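Local atomic coordinates of fucoxanthin chlorophyll a/c-binding protein Lhcq11 (Chaetoceros gracilis, PDB entry 6L4U), a protein that probably harvests light for photosynthesis, holding chlorophylls a and c and carotenoids such as fucoxanthin close enough together to pass excitation energy on. Residues E90-A93 and W94-H97; G227-A231 and A232-G236. One frame throughout, in Å; residues are numbered along the deposited sequence.

Contact 1 of 2, residues E90-A93 and W94-H97; sequences ETLA and WYRH. With CLA (chlorophyll a), chain B.
Leu92 and Tyr95 meet one turn apart on helix 89-115, where the leucine branch CD1 reaches the rim of the phenol ring at CD2, 3.6 Å away. It arrives near the ring plane, and the two side chains cross at about a right angle. With chi1 at -70°, the tyrosine ring lies back along the helix beside Thr91. The carbonyl oxygen of Thr91 sits over one face, off toward the rim, while CG2 of Thr91 lies 4.0 Å from Tyr95 CZ. That same carbonyl accepts the Tyr95 amide in the ordinary helical bond, and the next two steps, Arg96 N to Leu92 O and His97 N to Ala93 O (both 3.0 Å), continue it. The tight side is finished by chlorophyll a: Leu92 CD1 also touches its CBA at 3.7 Å, a methylene of the propionate arm, an apolar partner suited to a leucine methyl. Arg96 reaches along the pigment. Bent at chi2 and chi3, it donates from NH2 to O1D, the carbonyl oxygen of the methyl ester; the modelled length of this hydrogen bond is doubtfully short. The methyl CMA lies over one face of the guanidinium, 3.5 Å from NH1. Ile215 and Arg219 of helix 208-230 pack against the same arginine. The Trp94 indole leads away from 90-93 into other pigments, NE1 bonding to O1A of another chlorophyll a. The looser side is that of Glu90, partly exposed, which keeps its side chain clear of 94-97 and forms salt bridges with Arg180 and with a basic side chain of a neighbouring protein chain. The arginine bond helps hold that edge of the pigment; since the ester is not conjugated with the macrocycle, any effect of the charge on its absorption would probably be indirect and through space.

Contact 2 of 2, residues G227-A231 and A232-G236; sequences GLYCA and ATIPG. With CLA (chlorophyll a), chain C.
Tyr229 OH is hydrogen-bonded to O2 of a bound diadinoxanthin, and the ring that carries it is covered on one face by Ile234. Tyrosine suits the place because it offers a polar end to the pigment's oxygen and a flat apolar face to the chain that follows. With CG anti to the backbone N (chi1 -178°), the ring swings out to where Ile234 can lie over it. CG1 of Ile234 stands 4.2 Å from the centroid of the Tyr229 ring, 26° off the normal, a CH-pi contact, and its CD1 extends toward the hydroxyl. The Tyr229 carbonyl faces the chain that follows too: its O lies 3.3 Å from CB of Thr233.

Here the last turn of helix 208-230, the third long helix of the light-harvesting fold, gives way to a loosely wound segment that continues past its end. Pro235 belongs naturally in such a segment, since it has no amide hydrogen for a helical bond and its rigid ring is a compact apolar block. Its CD packs on Cys230 SG at 3.8 Å. The sulfur, small and polarisable, touches both that ring and chlorophyll a, whose C3A is 3.7 Å from Cys230 SG. Pro235 continues along the pigment, CG coming within 3.3 Å of O2A in the chlorophyll's propionate group. Val238 backs Cys230 and Ala231, and on the helix Leu228 packs against Phe110 and Trp113 of helix 89-115.

Contact 1 comes first along the chain, near the start of helix 89-115; contact 2 follows at the close of helix 208-230 and in the loop beyond. Their centres lie 30 Å apart, with nearest atoms about 19 Å apart, on opposite sides of the chain's centre. The same two helices are nevertheless involved at both places: Arg96 reaches Ile215 and Arg219, and Leu228 reaches Phe110 and Trp113. This fits the crossed pair of long helices at the heart of light-harvesting proteins. Each contact holds a different chlorophyll a, so pigments are fixed toward both ends of that pair, probably near the two membrane surfaces.

Contact 1 of 2, residues E90-A93 and W94-H97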
ATOM      1  N   GLU Y  90      38.217  48.533  28.990  1.00 61.85           N
ATOM      2  CA  GLU Y  90      38.322  48.192  27.576  1.00 61.85           C
ATOM      3  C   GLU Y  90      37.346  49.016  26.743  1.00 61.85           C
ATOM      4  O   GLU Y  90      37.665  49.419  25.618  1.00 61.85           O
ATOM      5  CB  GLU Y  90      38.084  46.690  27.405  1.00 61.85           C
ATOM      6  CG  GLU Y  90      37.842  46.203  25.988  1.00 61.85           C
ATOM      7  CD  GLU Y  90      37.468  44.733  25.937  1.00 61.85           C
ATOM      8  OE1 GLU Y  90      37.747  44.078  24.911  1.00 61.85           O
ATOM      9  OE2 GLU Y  90      36.897  44.229  26.926  1.00 61.85           O
ATOM     10  N   THR Y  91      36.169  49.308  27.295  1.00 60.02           N
ATOM     11  CA  THR Y  91      35.159  50.097  26.603  1.00 60.02           C
ATOM     12  C   THR Y  91      35.525  51.568  26.491  1.00 60.02           C
ATOM     13  O   THR Y  91      35.254  52.178  25.451  1.00 60.02           O
ATOM     14  CB  THR Y  91      33.810  49.953  27.315  1.00 60.02           C
ATOM     15  OG1 THR Y  91      33.607  48.583  27.677  1.00 60.02           O
ATOM     16  CG2 THR Y  91      32.680  50.386  26.410  1.00 60.02           C
ATOM     17  N   LEU Y  92      36.140  52.148  27.522  1.00 61.15           N
ATOM     18  CA  LEU Y  92      36.551  53.543  27.450  1.00 61.15           C
ATOM     19  C   LEU Y  92      37.719  53.742  26.496  1.00 61.15           C
ATOM     20  O   LEU Y  92      37.863  54.823  25.916  1.00 61.15           O
ATOM     21  CB  LEU Y  92      36.914  54.054  28.843  1.00 61.15           C
ATOM     22  CG  LEU Y  92      36.934  55.570  29.029  1.00 61.15           C
ATOM     23  CD1 LEU Y  92      35.700  56.204  28.422  1.00 61.15           C
ATOM     24  CD2 LEU Y  92      37.050  55.931  30.491  1.00 61.15           C
ATOM     25  N   ALA Y  93      38.555  52.715  26.316  1.00 60.80           N
ATOM     26  CA  ALA Y  93      39.632  52.798  25.340  1.00 60.80           C
ATOM     27  C   ALA Y  93      39.094  52.802  23.918  1.00 60.80           C
ATOM     28  O   ALA Y  93      39.695  53.417  23.030  1.00 60.80           O
ATOM     29  CB  ALA Y  93      40.608  51.640  25.535  1.00 60.80           C
ATOM     30  N   TRP Y  94      37.967  52.128  23.682  1.00 67.09           N
ATOM     31  CA  TRP Y  94      37.308  52.229  22.387  1.00 67.09           C
ATOM     32  C   TRP Y  94      36.700  53.609  22.185  1.00 67.09           C
ATOM     33  O   TRP Y  94      36.630  54.095  21.051  1.00 67.09           O
ATOM     34  CB  TRP Y  94      36.236  51.150  22.255  1.00 67.09           C
ATOM     35  CG  TRP Y  94      35.550  51.168  20.935  1.00 67.09           C
ATOM     36  CD1 TRP Y  94      34.339  51.720  20.648  1.00 67.09           C
ATOM     37  CD2 TRP Y  94      36.044  50.625  19.710  1.00 67.09           C
ATOM     38  NE1 TRP Y  94      34.043  51.547  19.321  1.00 67.09           N
ATOM     39  CE2 TRP Y  94      35.075  50.876  18.721  1.00 67.09           C
ATOM     40  CE3 TRP Y  94      37.210  49.946  19.353  1.00 67.09           C
ATOM     41  CZ2 TRP Y  94      35.237  50.473  17.401  1.00 67.09           C
ATOM     42  CZ3 TRP Y  94      37.370  49.547  18.046  1.00 67.09           C
ATOM     43  CH2 TRP Y  94      36.392  49.815  17.084  1.00 67.09           C
ATOM     44  N   TYR Y  95      36.267  54.254  23.270  1.00 65.73           N
ATOM     45  CA  TYR Y  95      35.747  55.611  23.164  1.00 65.73           C
ATOM     46  C   TYR Y  95      36.861  56.603  22.859  1.00 65.73           C
ATOM     47  O   TYR Y  95      36.639  57.599  22.164  1.00 65.73           O
ATOM     48  CB  TYR Y  95      35.028  56.007  24.454  1.00 65.73           C
ATOM     49  CG  TYR Y  95      33.720  55.296  24.723  1.00 65.73           C
ATOM     50  CD1 TYR Y  95      33.067  54.581  23.729  1.00 65.73           C
ATOM     51  CD2 TYR Y  95      33.135  55.350  25.981  1.00 65.73           C
ATOM     52  CE1 TYR Y  95      31.879  53.935  23.984  1.00 65.73           C
ATOM     53  CE2 TYR Y  95      31.945  54.708  26.244  1.00 65.73           C
ATOM     54  CZ  TYR Y  95      31.321  54.003  25.242  1.00 65.73           C
ATOM     55  OH  TYR Y  95      30.134  53.361  25.500  1.00 65.73           O
ATOM     56  N   ARG Y  96      38.068  56.354  23.371  1.00 65.64           N
ATOM     57  CA  ARG Y  96      39.168  57.281  23.130  1.00 65.64           C
ATOM     58  C   ARG Y  96      39.755  57.090  21.738  1.00 65.64           C
ATOM     59  O   ARG Y  96      40.105  58.071  21.070  1.00 65.64           O
ATOM     60  CB  ARG Y  96      40.244  57.111  24.201  1.00 65.64           C
ATOM     61  CG  ARG Y  96      41.441  58.043  24.062  1.00 65.64           C
ATOM     62  CD  ARG Y  96      41.027  59.503  23.924  1.00 65.64           C
ATOM     63  NE  ARG Y  96      40.684  60.105  25.205  1.00 65.64           N
ATOM     64  CZ  ARG Y  96      39.787  61.073  25.353  1.00 65.64           C
ATOM     65  NH1 ARG Y  96      39.142  61.549  24.297  1.00 65.64           N
ATOM     66  NH2 ARG Y  96      39.535  61.563  26.558  1.00 65.64           N
ATOM     67  N   HIS Y  97      39.876  55.837  21.288  1.00 68.27           N
ATOM     68  CA  HIS Y  97      40.412  55.576  19.957  1.00 68.27           C
ATOM     69  C   HIS Y  97      39.480  56.081  18.870  1.00 68.27           C
ATOM     70  O   HIS Y  97      39.943  56.565  17.832  1.00 68.27           O
ATOM     71  CB  HIS Y  97      40.671  54.083  19.765  1.00 68.27           C
ATOM     72  CG  HIS Y  97      41.488  53.764  18.551  1.00 68.27           C
ATOM     73  ND1 HIS Y  97      42.822  53.422  18.622  1.00 68.27           N
ATOM     74  CD2 HIS Y  97      41.167  53.745  17.237  1.00 68.27           C
ATOM     75  CE1 HIS Y  97      43.284  53.206  17.405  1.00 68.27           C
ATOM     76  NE2 HIS Y  97      42.300  53.391  16.546  1.00 68.27           N
TER
HETATM   77 MG   CLA B 301      34.695  63.484  23.291  1.00 68.44          MG
HETATM   78  CHA CLA B 301      35.331  63.430  26.683  1.00 68.44           C
HETATM   79  CHB CLA B 301      34.654  60.089  23.318  1.00 68.44           C
HETATM   80  CHC CLA B 301      33.571  63.630  20.117  1.00 68.44           C
HETATM   81  CHD CLA B 301      34.145  67.147  23.596  1.00 68.44           C
HETATM   82  NA  CLA B 301      34.899  62.011  24.738  1.00 68.44           N
HETATM   83  C1A CLA B 301      35.233  62.101  25.975  1.00 68.44           C
HETATM   84  C2A CLA B 301      35.471  60.797  26.707  1.00 68.44           C
HETATM   85  C3A CLA B 301      35.317  59.796  25.583  1.00 68.44           C
HETATM   86  C4A CLA B 301      34.926  60.702  24.470  1.00 68.44           C
HETATM   87  CMA CLA B 301      36.685  59.208  25.273  1.00 68.44           C
HETATM   88  CAA CLA B 301      34.338  60.551  27.736  1.00 68.44           C
HETATM   89  CBA CLA B 301      33.597  59.211  27.781  1.00 68.44           C
HETATM   90  CGA CLA B 301      32.252  59.327  27.103  1.00 68.44           C
HETATM   91  O1A CLA B 301      31.314  59.884  27.643  1.00 68.44           O
HETATM   92  O2A CLA B 301      32.092  58.774  25.771  1.00 68.44           O
HETATM   93  NB  CLA B 301      34.178  62.058  21.927  1.00 68.44           N
HETATM   94  C1B CLA B 301      34.271  60.736  22.057  1.00 68.44           C
HETATM   95  C2B CLA B 301      33.943  59.966  20.827  1.00 68.44           C
HETATM   96  C3B CLA B 301      33.617  61.042  19.872  1.00 68.44           C
HETATM   97  C4B CLA B 301      33.790  62.286  20.670  1.00 68.44           C
HETATM   98  CMB CLA B 301      33.928  58.485  20.584  1.00 68.44           C
HETATM   99  CAB CLA B 301      33.203  60.903  18.454  1.00 68.44           C
HETATM  100  CBB CLA B 301      32.028  61.334  18.038  1.00 68.44           C
HETATM  101  NC  CLA B 301      34.009  65.054  22.137  1.00 68.44           N
HETATM  102  C1C CLA B 301      33.606  64.898  20.864  1.00 68.44           C
HETATM  103  C2C CLA B 301      33.165  66.150  20.190  1.00 68.44           C
HETATM  104  C3C CLA B 301      33.342  67.172  21.228  1.00 68.44           C
HETATM  105  C4C CLA B 301      33.864  66.385  22.369  1.00 68.44           C
HETATM  106  CMC CLA B 301      32.654  66.369  18.797  1.00 68.44           C
HETATM  107  CAC CLA B 301      33.061  68.652  21.140  1.00 68.44           C
HETATM  108  CBC CLA B 301      31.634  68.847  21.599  1.00 68.44           C
HETATM  109  ND  CLA B 301      34.647  64.963  24.693  1.00 68.44           N
HETATM  110  C1D CLA B 301      34.553  66.393  24.771  1.00 68.44           C
HETATM  111  C2D CLA B 301      34.892  67.002  26.075  1.00 68.44           C
HETATM  112  C3D CLA B 301      35.218  65.773  26.834  1.00 68.44           C
HETATM  113  C4D CLA B 301      35.047  64.691  25.987  1.00 68.44           C
HETATM  114  CMD CLA B 301      34.955  68.387  26.651  1.00 68.44           C
HETATM  115  CAD CLA B 301      35.633  65.256  28.153  1.00 68.44           C
HETATM  116  OBD CLA B 301      35.897  65.972  29.184  1.00 68.44           O
HETATM  117  CBD CLA B 301      35.761  63.792  28.064  1.00 68.44           C
HETATM  118  CGD CLA B 301      37.233  63.537  28.114  1.00 68.44           C
HETATM  119  O1D CLA B 301      37.871  63.369  27.090  1.00 68.44           O
HETATM  120  O2D CLA B 301      37.934  63.519  29.382  1.00 68.44           O
HETATM  121  CED CLA B 301      39.335  63.766  29.399  1.00 68.44           C
HETATM  122  C1  CLA B 301      31.354  59.539  24.831  1.00 68.44           C
HETATM  123  C2  CLA B 301      30.486  58.711  23.914  1.00 68.44           C
HETATM  124  C3  CLA B 301      30.218  59.144  22.668  1.00 68.44           C
HETATM  125  C4  CLA B 301      30.765  60.453  22.177  1.00 68.44           C
HETATM  126  C5  CLA B 301      29.343  58.334  21.745  1.00 68.44           C
HETATM  127  C6  CLA B 301      27.915  58.871  21.679  1.00 68.44           C
HETATM  128  C7  CLA B 301      27.690  59.686  20.409  1.00 68.44           C
HETATM  129  C8  CLA B 301      26.253  60.148  20.273  1.00 68.44           C
HETATM  130  C9  CLA B 301      25.554  59.368  19.165  1.00 68.44           C
HETATM  131  C10 CLA B 301      26.234  61.646  20.006  1.00 68.44           C
HETATM  132  C11 CLA B 301      24.815  62.158  19.808  1.00 68.44           C
HETATM  133  C12 CLA B 301      24.802  63.312  18.819  1.00 68.44           C
HETATM  134  C13 CLA B 301      25.435  64.553  19.432  1.00 68.44           C
HETATM  135  C14 CLA B 301      24.516  65.187  20.469  1.00 68.44           C
HETATM  136  C15 CLA B 301      25.774  65.531  18.317  1.00 68.44           C
HETATM  137  C16 CLA B 301      24.533  66.084  17.627  1.00 68.44           C
HETATM  138  C17 CLA B 301      24.871  67.321  16.801  1.00 68.44           C
HETATM  139  C18 CLA B 301      25.908  67.001  15.733  1.00 68.44           C
HETATM  140  C19 CLA B 301      27.064  67.993  15.782  1.00 68.44           C
HETATM  141  C20 CLA B 301      25.272  66.963  14.348  1.00 68.44           C

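Contact 2 of 2, residues G227-A231 and A232-G236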
ATOM      1  N   GLY Y 227      28.959  71.148  10.779  1.00 63.38           N
ATOM      2  CA  GLY Y 227      28.462  72.411  10.265  1.00 63.38           C
ATOM      3  C   GLY Y 227      28.370  72.399   8.751  1.00 63.38           C
ATOM      4  O   GLY Y 227      27.312  72.663   8.182  1.00 63.38           O
ATOM      5  N   LEU Y 228      29.457  72.014   8.080  1.00 67.18           N
ATOM      6  CA  LEU Y 228      29.516  72.072   6.620  1.00 67.18           C
ATOM      7  C   LEU Y 228      28.632  71.039   5.924  1.00 67.18           C
ATOM      8  O   LEU Y 228      28.516  71.088   4.694  1.00 67.18           O
ATOM      9  CB  LEU Y 228      30.963  71.919   6.154  1.00 67.18           C
ATOM     10  CG  LEU Y 228      31.797  73.194   6.306  1.00 67.18           C
ATOM     11  CD1 LEU Y 228      33.180  73.013   5.719  1.00 67.18           C
ATOM     12  CD2 LEU Y 228      31.098  74.387   5.667  1.00 67.18           C
ATOM     13  N   TYR Y 229      28.013  70.117   6.657  1.00 71.13           N
ATOM     14  CA  TYR Y 229      26.942  69.295   6.116  1.00 71.13           C
ATOM     15  C   TYR Y 229      25.562  69.850   6.433  1.00 71.13           C
ATOM     16  O   TYR Y 229      24.631  69.660   5.645  1.00 71.13           O
ATOM     17  CB  TYR Y 229      27.044  67.860   6.648  1.00 71.13           C
ATOM     18  CG  TYR Y 229      25.997  66.922   6.088  1.00 71.13           C
ATOM     19  CD1 TYR Y 229      26.085  66.452   4.784  1.00 71.13           C
ATOM     20  CD2 TYR Y 229      24.914  66.517   6.861  1.00 71.13           C
ATOM     21  CE1 TYR Y 229      25.123  65.599   4.265  1.00 71.13           C
ATOM     22  CE2 TYR Y 229      23.950  65.669   6.355  1.00 71.13           C
ATOM     23  CZ  TYR Y 229      24.060  65.212   5.056  1.00 71.13           C
ATOM     24  OH  TYR Y 229      23.098  64.366   4.553  1.00 71.13           O
ATOM     25  N   CYS Y 230      25.410  70.541   7.561  1.00 73.06           N
ATOM     26  CA  CYS Y 230      24.111  71.041   7.989  1.00 73.06           C
ATOM     27  C   CYS Y 230      23.955  72.540   7.761  1.00 73.06           C
ATOM     28  O   CYS Y 230      22.927  72.982   7.240  1.00 73.06           O
ATOM     29  CB  CYS Y 230      23.890  70.696   9.467  1.00 73.06           C
ATOM     30  SG  CYS Y 230      22.416  71.423  10.207  1.00 73.06           S
ATOM     31  N   ALA Y 231      24.961  73.340   8.124  1.00 68.02           N
ATOM     32  CA  ALA Y 231      24.849  74.788   7.958  1.00 68.02           C
ATOM     33  C   ALA Y 231      24.989  75.199   6.498  1.00 68.02           C
ATOM     34  O   ALA Y 231      24.617  76.318   6.125  1.00 68.02           O
ATOM     35  CB  ALA Y 231      25.889  75.501   8.819  1.00 68.02           C
ATOM     36  N   ALA Y 232      25.527  74.317   5.660  1.00 65.30           N
ATOM     37  CA  ALA Y 232      25.628  74.625   4.244  1.00 65.30           C
ATOM     38  C   ALA Y 232      24.497  74.008   3.433  1.00 65.30           C
ATOM     39  O   ALA Y 232      23.951  74.667   2.541  1.00 65.30           O
ATOM     40  CB  ALA Y 232      26.976  74.152   3.695  1.00 65.30           C
ATOM     41  N   THR Y 233      24.120  72.763   3.724  1.00 69.97           N
ATOM     42  CA  THR Y 233      23.370  71.972   2.756  1.00 69.97           C
ATOM     43  C   THR Y 233      21.928  71.694   3.162  1.00 69.97           C
ATOM     44  O   THR Y 233      21.019  72.042   2.404  1.00 69.97           O
ATOM     45  CB  THR Y 233      24.118  70.659   2.494  1.00 69.97           C
ATOM     46  OG1 THR Y 233      25.523  70.925   2.390  1.00 69.97           O
ATOM     47  CG2 THR Y 233      23.631  70.006   1.208  1.00 69.97           C
ATOM     48  N   ILE Y 234      21.674  71.079   4.316  1.00 71.77           N
ATOM     49  CA  ILE Y 234      20.356  70.471   4.513  1.00 71.77           C
ATOM     50  C   ILE Y 234      19.308  71.513   4.930  1.00 71.77           C
ATOM     51  O   ILE Y 234      18.296  71.617   4.222  1.00 71.77           O
ATOM     52  CB  ILE Y 234      20.449  69.240   5.442  1.00 71.77           C
ATOM     53  CG1 ILE Y 234      21.418  68.204   4.868  1.00 71.77           C
ATOM     54  CG2 ILE Y 234      19.069  68.634   5.671  1.00 71.77           C
ATOM     55  CD1 ILE Y 234      21.003  67.660   3.523  1.00 71.77           C
ATOM     56  N   PRO Y 235      19.435  72.324   6.044  1.00 72.96           N
ATOM     57  CA  PRO Y 235      18.767  73.634   6.011  1.00 72.96           C
ATOM     58  C   PRO Y 235      19.731  74.779   5.741  1.00 72.96           C
ATOM     59  O   PRO Y 235      20.944  74.567   5.645  1.00 72.96           O
ATOM     60  CB  PRO Y 235      18.108  73.735   7.391  1.00 72.96           C
ATOM     61  CG  PRO Y 235      18.866  72.834   8.255  1.00 72.96           C
ATOM     62  CD  PRO Y 235      19.826  72.029   7.440  1.00 72.96           C
ATOM     63  N   GLY Y 236      19.205  75.995   5.608  1.00 65.93           N
ATOM     64  CA  GLY Y 236      20.039  77.147   5.320  1.00 65.93           C
ATOM     65  C   GLY Y 236      20.511  77.966   6.508  1.00 65.93           C
ATOM     66  O   GLY Y 236      21.714  78.200   6.660  1.00 65.93           O
TER
HETATM   67 MG   CLA C 309      22.178  75.820  15.153  1.00 95.68          MG
HETATM   68  CHA CLA C 309      18.918  75.428  14.066  1.00 95.68           C
HETATM   69  CHB CLA C 309      22.855  72.699  14.028  1.00 95.68           C
HETATM   70  CHC CLA C 309      25.388  76.360  16.027  1.00 95.68           C
HETATM   71  CHD CLA C 309      21.402  79.352  15.903  1.00 95.68           C
HETATM   72  NA  CLA C 309      21.107  74.338  14.174  1.00 95.68           N
HETATM   73  C1A CLA C 309      19.853  74.254  13.905  1.00 95.68           C
HETATM   74  C2A CLA C 309      19.368  72.907  13.403  1.00 95.68           C
HETATM   75  C3A CLA C 309      20.638  72.082  13.426  1.00 95.68           C
HETATM   76  C4A CLA C 309      21.595  73.118  13.912  1.00 95.68           C
HETATM   77  CMA CLA C 309      20.529  70.974  14.466  1.00 95.68           C
HETATM   78  CAA CLA C 309      18.965  72.905  11.932  1.00 95.68           C
HETATM   79  CBA CLA C 309      17.672  72.137  11.697  1.00 95.68           C
HETATM   80  CGA CLA C 309      17.957  70.760  11.143  1.00 95.68           C
HETATM   81  O1A CLA C 309      18.674  69.975  11.742  1.00 95.68           O
HETATM   82  O2A CLA C 309      17.359  70.347   9.884  1.00 95.68           O
HETATM   83  NB  CLA C 309      23.864  74.666  15.088  1.00 95.68           N
HETATM   84  C1B CLA C 309      24.006  73.488  14.479  1.00 95.68           C
HETATM   85  C2B CLA C 309      25.407  73.044  14.255  1.00 95.68           C
HETATM   86  C3B CLA C 309      26.163  74.158  14.864  1.00 95.68           C
HETATM   87  C4B CLA C 309      25.103  75.093  15.340  1.00 95.68           C
HETATM   88  CMB CLA C 309      25.928  71.797  13.593  1.00 95.68           C
HETATM   89  CAB CLA C 309      27.631  74.328  14.966  1.00 95.68           C
HETATM   90  CBB CLA C 309      28.228  75.337  14.363  1.00 95.68           C
HETATM   91  NC  CLA C 309      23.188  77.537  15.692  1.00 95.68           N
HETATM   92  C1C CLA C 309      24.422  77.454  16.230  1.00 95.68           C
HETATM   93  C2C CLA C 309      24.815  78.578  17.116  1.00 95.68           C
HETATM   94  C3C CLA C 309      23.629  79.452  17.081  1.00 95.68           C
HETATM   95  C4C CLA C 309      22.713  78.719  16.165  1.00 95.68           C
HETATM   96  CMC CLA C 309      26.102  78.773  17.872  1.00 95.68           C
HETATM   97  CAC CLA C 309      23.406  80.773  17.774  1.00 95.68           C
HETATM   98  CBC CLA C 309      22.830  80.439  19.131  1.00 95.68           C
HETATM   99  ND  CLA C 309      20.644  77.150  15.014  1.00 95.68           N
HETATM  100  C1D CLA C 309      20.334  78.507  15.370  1.00 95.68           C
HETATM  101  C2D CLA C 309      18.923  78.925  15.165  1.00 95.68           C
HETATM  102  C3D CLA C 309      18.368  77.653  14.631  1.00 95.68           C
HETATM  103  C4D CLA C 309      19.401  76.727  14.570  1.00 95.68           C
HETATM  104  CMD CLA C 309      18.110  80.176  15.366  1.00 95.68           C
HETATM  105  CAD CLA C 309      17.142  76.996  14.117  1.00 95.68           C
HETATM  106  OBD CLA C 309      15.985  77.545  14.018  1.00 95.68           O
HETATM  107  CBD CLA C 309      17.462  75.597  13.765  1.00 95.68           C
HETATM  108  CGD CLA C 309      16.610  74.717  14.629  1.00 95.68           C
HETATM  109  O1D CLA C 309      17.075  74.133  15.592  1.00 95.68           O
HETATM  110  O2D CLA C 309      15.197  74.574  14.304  1.00 95.68           O
HETATM  111  CED CLA C 309      14.241  74.234  15.303  1.00 95.68           C